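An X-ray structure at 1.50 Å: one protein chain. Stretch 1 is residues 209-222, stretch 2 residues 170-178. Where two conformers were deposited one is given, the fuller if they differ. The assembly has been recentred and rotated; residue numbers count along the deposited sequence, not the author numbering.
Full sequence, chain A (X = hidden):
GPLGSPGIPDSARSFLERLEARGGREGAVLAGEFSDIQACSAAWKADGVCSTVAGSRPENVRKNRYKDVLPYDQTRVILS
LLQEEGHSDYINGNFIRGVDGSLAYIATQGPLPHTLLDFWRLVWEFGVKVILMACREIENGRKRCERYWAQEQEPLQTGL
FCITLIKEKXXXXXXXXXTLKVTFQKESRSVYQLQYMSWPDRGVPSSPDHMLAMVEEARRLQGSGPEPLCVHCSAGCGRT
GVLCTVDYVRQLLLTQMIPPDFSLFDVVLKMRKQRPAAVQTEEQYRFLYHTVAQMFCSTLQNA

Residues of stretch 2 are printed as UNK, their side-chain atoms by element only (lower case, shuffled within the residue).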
# COMPACT_ATOMS: atom_id res chain seq x y z
N ASP A 209 8.28 -5.65 14.90
CA ASP A 209 8.59 -7.02 14.55
C ASP A 209 7.57 -7.67 13.64
O ASP A 209 7.90 -8.31 12.68
CB ASP A 209 8.80 -7.85 15.82
CG ASP A 209 9.97 -7.35 16.64
OD1 ASP A 209 11.10 -7.84 16.43
OD2 ASP A 209 9.76 -6.46 17.50
N HIS A 210 6.30 -7.54 13.99
CA HIS A 210 5.30 -8.31 13.25
C HIS A 210 5.05 -7.70 11.87
O HIS A 210 4.80 -8.43 10.91
CB HIS A 210 4.04 -8.52 14.10
CG HIS A 210 4.31 -9.42 15.26
ND1 HIS A 210 3.49 -9.51 16.37
CD2 HIS A 210 5.35 -10.26 15.50
CE1 HIS A 210 4.01 -10.36 17.23
NE2 HIS A 210 5.14 -10.83 16.74
N MET A 211 5.15 -6.39 11.76
CA MET A 211 5.09 -5.76 10.44
C MET A 211 6.26 -6.22 9.57
O MET A 211 6.09 -6.49 8.37
CB MET A 211 5.11 -4.24 10.54
CG MET A 211 5.09 -3.56 9.18
SD MET A 211 5.21 -1.74 9.30
CE MET A 211 6.81 -1.55 10.06
N LEU A 212 7.47 -6.30 10.15
CA LEU A 212 8.60 -6.83 9.37
C LEU A 212 8.33 -8.26 8.89
O LEU A 212 8.66 -8.63 7.76
CB LEU A 212 9.89 -6.80 10.20
CG LEU A 212 10.57 -5.47 10.22
CD1 LEU A 212 11.69 -5.47 11.27
CD2 LEU A 212 11.15 -5.15 8.82
N ALA A 213 7.76 -9.09 9.77
CA ALA A 213 7.37 -10.47 9.43
C ALA A 213 6.41 -10.47 8.23
O ALA A 213 6.49 -11.29 7.34
CB ALA A 213 6.72 -11.15 10.63
N MET A 214 5.49 -9.50 8.23
CA MET A 214 4.51 -9.37 7.13
C MET A 214 5.22 -9.09 5.80
O MET A 214 4.88 -9.68 4.78
CB MET A 214 3.51 -8.28 7.49
CG MET A 214 2.40 -8.10 6.50
SD MET A 214 1.52 -6.53 6.83
CE MET A 214 0.03 -6.72 5.82
N VAL A 215 6.15 -8.14 5.82
CA VAL A 215 6.92 -7.78 4.63
C VAL A 215 7.79 -8.95 4.17
O VAL A 215 7.83 -9.26 2.98
CB VAL A 215 7.76 -6.51 4.86
CG1 VAL A 215 8.72 -6.29 3.69
CG2 VAL A 215 6.84 -5.31 4.98
N GLU A 216 8.43 -9.61 5.11
CA GLU A 216 9.25 -10.78 4.77
C GLU A 216 8.42 -11.85 4.07
O GLU A 216 8.84 -12.43 3.05
CB GLU A 216 9.92 -11.36 6.03
CG GLU A 216 10.98 -10.43 6.67
CD GLU A 216 11.28 -10.73 8.12
OE1 GLU A 216 10.70 -11.66 8.73
OE2 GLU A 216 12.12 -9.97 8.68
N GLU A 217 7.24 -12.15 4.62
CA GLU A 217 6.39 -13.15 4.00
C GLU A 217 5.87 -12.69 2.64
O GLU A 217 5.82 -13.46 1.69
CB GLU A 217 5.24 -13.50 4.92
CG GLU A 217 4.24 -14.51 4.32
CD GLU A 217 4.84 -15.87 3.93
OE1 GLU A 217 5.83 -16.32 4.52
OE2 GLU A 217 4.29 -16.52 3.01
N ALA A 218 5.47 -11.43 2.52
CA ALA A 218 5.02 -10.94 1.23
C ALA A 218 6.06 -11.15 0.15
O ALA A 218 5.75 -11.48 -0.97
CB ALA A 218 4.67 -9.44 1.29
N ARG A 219 7.31 -10.88 0.52
CA ARG A 219 8.39 -11.03 -0.45
C ARG A 219 8.65 -12.47 -0.81
O ARG A 219 9.00 -12.76 -1.97
CB ARG A 219 9.66 -10.35 0.07
CG ARG A 219 9.63 -8.83 -0.20
CD ARG A 219 9.92 -8.58 -1.64
NE ARG A 219 9.60 -7.22 -2.04
CZ ARG A 219 9.45 -6.84 -3.30
NH1 ARG A 219 9.56 -7.71 -4.30
NH2 ARG A 219 9.15 -5.56 -3.55
N ARG A 220 8.48 -13.39 0.14
CA ARG A 220 8.62 -14.81 -0.24
C ARG A 220 7.53 -15.20 -1.22
O ARG A 220 7.79 -15.94 -2.17
CB ARG A 220 8.54 -15.71 0.99
CG ARG A 220 9.76 -15.66 1.89
CD ARG A 220 9.77 -16.69 2.99
NE ARG A 220 8.82 -16.37 4.04
CZ ARG A 220 9.11 -15.69 5.15
NH1 ARG A 220 10.34 -15.26 5.40
NH2 ARG A 220 8.19 -15.48 6.04
N LEU A 221 6.30 -14.75 -0.98
CA LEU A 221 5.17 -15.11 -1.83
C LEU A 221 5.25 -14.46 -3.20
O LEU A 221 4.81 -15.04 -4.20
CB LEU A 221 3.85 -14.73 -1.17
CG LEU A 221 3.55 -15.45 0.13
CD1 LEU A 221 2.46 -14.75 0.92
CD2 LEU A 221 3.18 -16.94 -0.12
N GLN A 222 5.78 -13.24 -3.24
CA GLN A 222 5.94 -12.48 -4.48
C GLN A 222 6.96 -13.14 -5.42
O GLN A 222 6.74 -13.17 -6.64
CB GLN A 222 6.43 -11.06 -4.15
CG GLN A 222 6.86 -10.17 -5.34
CD GLN A 222 5.74 -9.82 -6.26
OE1 GLN A 222 4.56 -9.92 -5.91
NE2 GLN A 222 6.10 -9.42 -7.49
N UNK A 170 -2.83 -17.70 10.68
CA UNK A 170 -2.19 -16.65 11.45
C UNK A 170 -0.68 -16.85 11.48
O UNK A 170 -0.20 -17.89 11.95
c UNK A 170 -5.96 -14.71 13.17
c UNK A 170 -3.89 -13.57 13.60
c UNK A 170 -4.14 -16.08 12.93
c UNK A 170 -5.28 -16.78 12.67
c UNK A 170 -6.01 -12.43 13.80
c UNK A 170 -4.57 -14.74 13.25
c UNK A 170 -2.74 -16.57 12.87
c UNK A 170 -4.62 -12.43 13.87
n UNK A 170 -6.37 -15.98 12.82
c UNK A 170 -6.71 -13.55 13.42
N UNK A 171 0.09 -15.91 10.94
CA UNK A 171 1.56 -16.04 10.97
C UNK A 171 2.15 -15.71 12.35
O UNK A 171 3.21 -16.21 12.73
c UNK A 171 1.73 -16.85 8.07
c UNK A 171 2.20 -15.13 9.91
c UNK A 171 2.52 -14.50 7.51
c UNK A 171 1.69 -15.36 8.48
N UNK A 172 1.46 -14.81 13.05
CA UNK A 172 1.76 -14.38 14.42
C UNK A 172 0.49 -13.69 14.95
O UNK A 172 -0.53 -13.69 14.25
c UNK A 172 2.99 -13.52 14.46
n UNK A 172 3.86 -11.99 12.81
o UNK A 172 1.87 -11.56 13.76
c UNK A 172 2.86 -12.27 13.63
N UNK A 173 0.49 -13.16 16.17
CA UNK A 173 -0.78 -12.68 16.72
C UNK A 173 -1.38 -11.48 15.99
O UNK A 173 -2.56 -11.14 16.17
c UNK A 173 0.19 -11.24 18.59
o UNK A 173 1.10 -11.29 20.80
c UNK A 173 -0.70 -12.36 18.23
o UNK A 173 -0.82 -10.23 20.54
c UNK A 173 0.15 -10.90 20.09
N UNK A 174 -0.56 -10.84 15.14
CA UNK A 174 -0.99 -9.62 14.46
C UNK A 174 -1.19 -9.75 12.95
O UNK A 174 -1.66 -8.78 12.34
c UNK A 174 0.14 -8.18 16.19
o UNK A 174 1.23 -8.34 16.79
c UNK A 174 0.04 -8.51 14.72
o UNK A 174 -0.91 -7.86 16.79
N UNK A 175 -0.85 -10.89 12.36
CA UNK A 175 -0.86 -11.01 10.89
C UNK A 175 -1.59 -12.26 10.44
O UNK A 175 -1.22 -13.39 10.86
c UNK A 175 1.45 -9.94 10.76
c UNK A 175 0.53 -11.14 8.78
c UNK A 175 0.57 -11.09 10.29
c UNK A 175 1.01 -8.56 10.47
N UNK A 176 -2.59 -12.05 9.58
CA UNK A 176 -3.36 -13.10 8.92
C UNK A 176 -2.86 -13.24 7.49
O UNK A 176 -2.61 -12.23 6.80
s UNK A 176 -5.86 -15.16 8.35
c UNK A 176 -5.72 -13.44 7.96
c UNK A 176 -4.84 -12.72 8.93
c UNK A 176 -7.03 -15.09 9.67
N UNK A 177 -2.75 -14.48 7.00
CA UNK A 177 -2.44 -14.78 5.59
C UNK A 177 -3.60 -15.57 5.03
O UNK A 177 -3.87 -16.68 5.49
c UNK A 177 -1.18 -15.60 5.47
c UNK A 177 -0.80 -16.08 4.04
c UNK A 177 -0.56 -14.97 3.06
c UNK A 177 0.43 -17.02 4.05
N UNK A 178 -4.30 -15.04 4.02
CA UNK A 178 -5.33 -15.72 3.29
C UNK A 178 -4.84 -16.13 1.92
O UNK A 178 -4.23 -15.35 1.20
n UNK A 178 -9.31 -11.96 7.45
c UNK A 178 -7.14 -14.32 4.47
n UNK A 178 -8.14 -11.30 5.62
c UNK A 178 -8.54 -13.78 4.34
c UNK A 178 -8.83 -12.23 6.23
c UNK A 178 -6.57 -14.85 3.15
n UNK A 178 -9.08 -13.40 5.65

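Position 170 carries one carbon leading into fused five- and six-membered rings with eight carbons and one nitrogen, an indole, so it is Trp170. Its rings lie out of reach of the helix.

Position 171 has four carbons forked at the second, and one tip packs against the aliphatic part of Glu217: the pattern of leucine, Leu171. Leu171 CD1 lies 3.6 Å from Glu217 CG, so an acidic side chain offers its methylene as greasy surface.

Position 172 has two carbons, the second bearing one oxygen and one nitrogen, and it lies over the face of the His210 ring: a short amide, Asn172. Its CB sits 4.1 Å from the centroid of the His210 ring, nearly along the ring normal, a CH-pi contact over the face. Its ND2 lies 3.7 Å from Ala213 CB, so the amide rests on the helix surface at this methyl. Asn172 also opens a type I turn that runs to position 175, and its OD1 accepts a hydrogen bond from the backbone N of position 174 at 2.9 Å.

Position 173 shows three carbons, the third with two oxygens, and it touches the His210 ring: Glu173. It is exposed and marginal, its CG 4.1 Å from His210 CE1.

At position 174 two carbons end in two oxygens, a short carboxylate, one oxygen of which meets the imidazole near its plane. This is Asp174. His210 ND1 donates to Asp174 OD2 at 2.6 Å, with an N-H...acceptor angle of 174°, a short and almost straight bond.

Position 175 has four carbons forked at the first, one arm two carbons long, and it packs against Met214 and the backbone of His210: Ile175. Its CD1 reaches Met214 CB at 3.9 Å and its CG1 lies 3.7 Å from His210 O, placing a beta-branched side chain against the helix where the strand begins.

Position 176 is unbranched, two carbons, a sulfur and a carbon: Met176, out of reach of the helix.

Position 177, four carbons forked at the second, touches Leu221 and Glu217 and is Leu177. Its CD1 packs on Leu221 CD1 at 3.7 Å, and its CD2 lies 4.0 Å from Glu217 OE2.

Position 178, three carbons, a nitrogen and a carbon carrying two more nitrogens, is Arg178, again out of reach.

The contact reads as a polar clamp followed by apolar packing. The turn holds His210 by face and edge, Asn172 over the ring and Asp174 at its edge. Beyond it, strand and helix run at 19°, and alternation sends Ile175 and Leu177 toward the helix. Glu217 serves twice, its CG packing on Leu171 while its OE1 forms a salt bridge with Arg220 NH2 at 2.9 Å.

Stretch 2 170-178: WLNEDIMLR
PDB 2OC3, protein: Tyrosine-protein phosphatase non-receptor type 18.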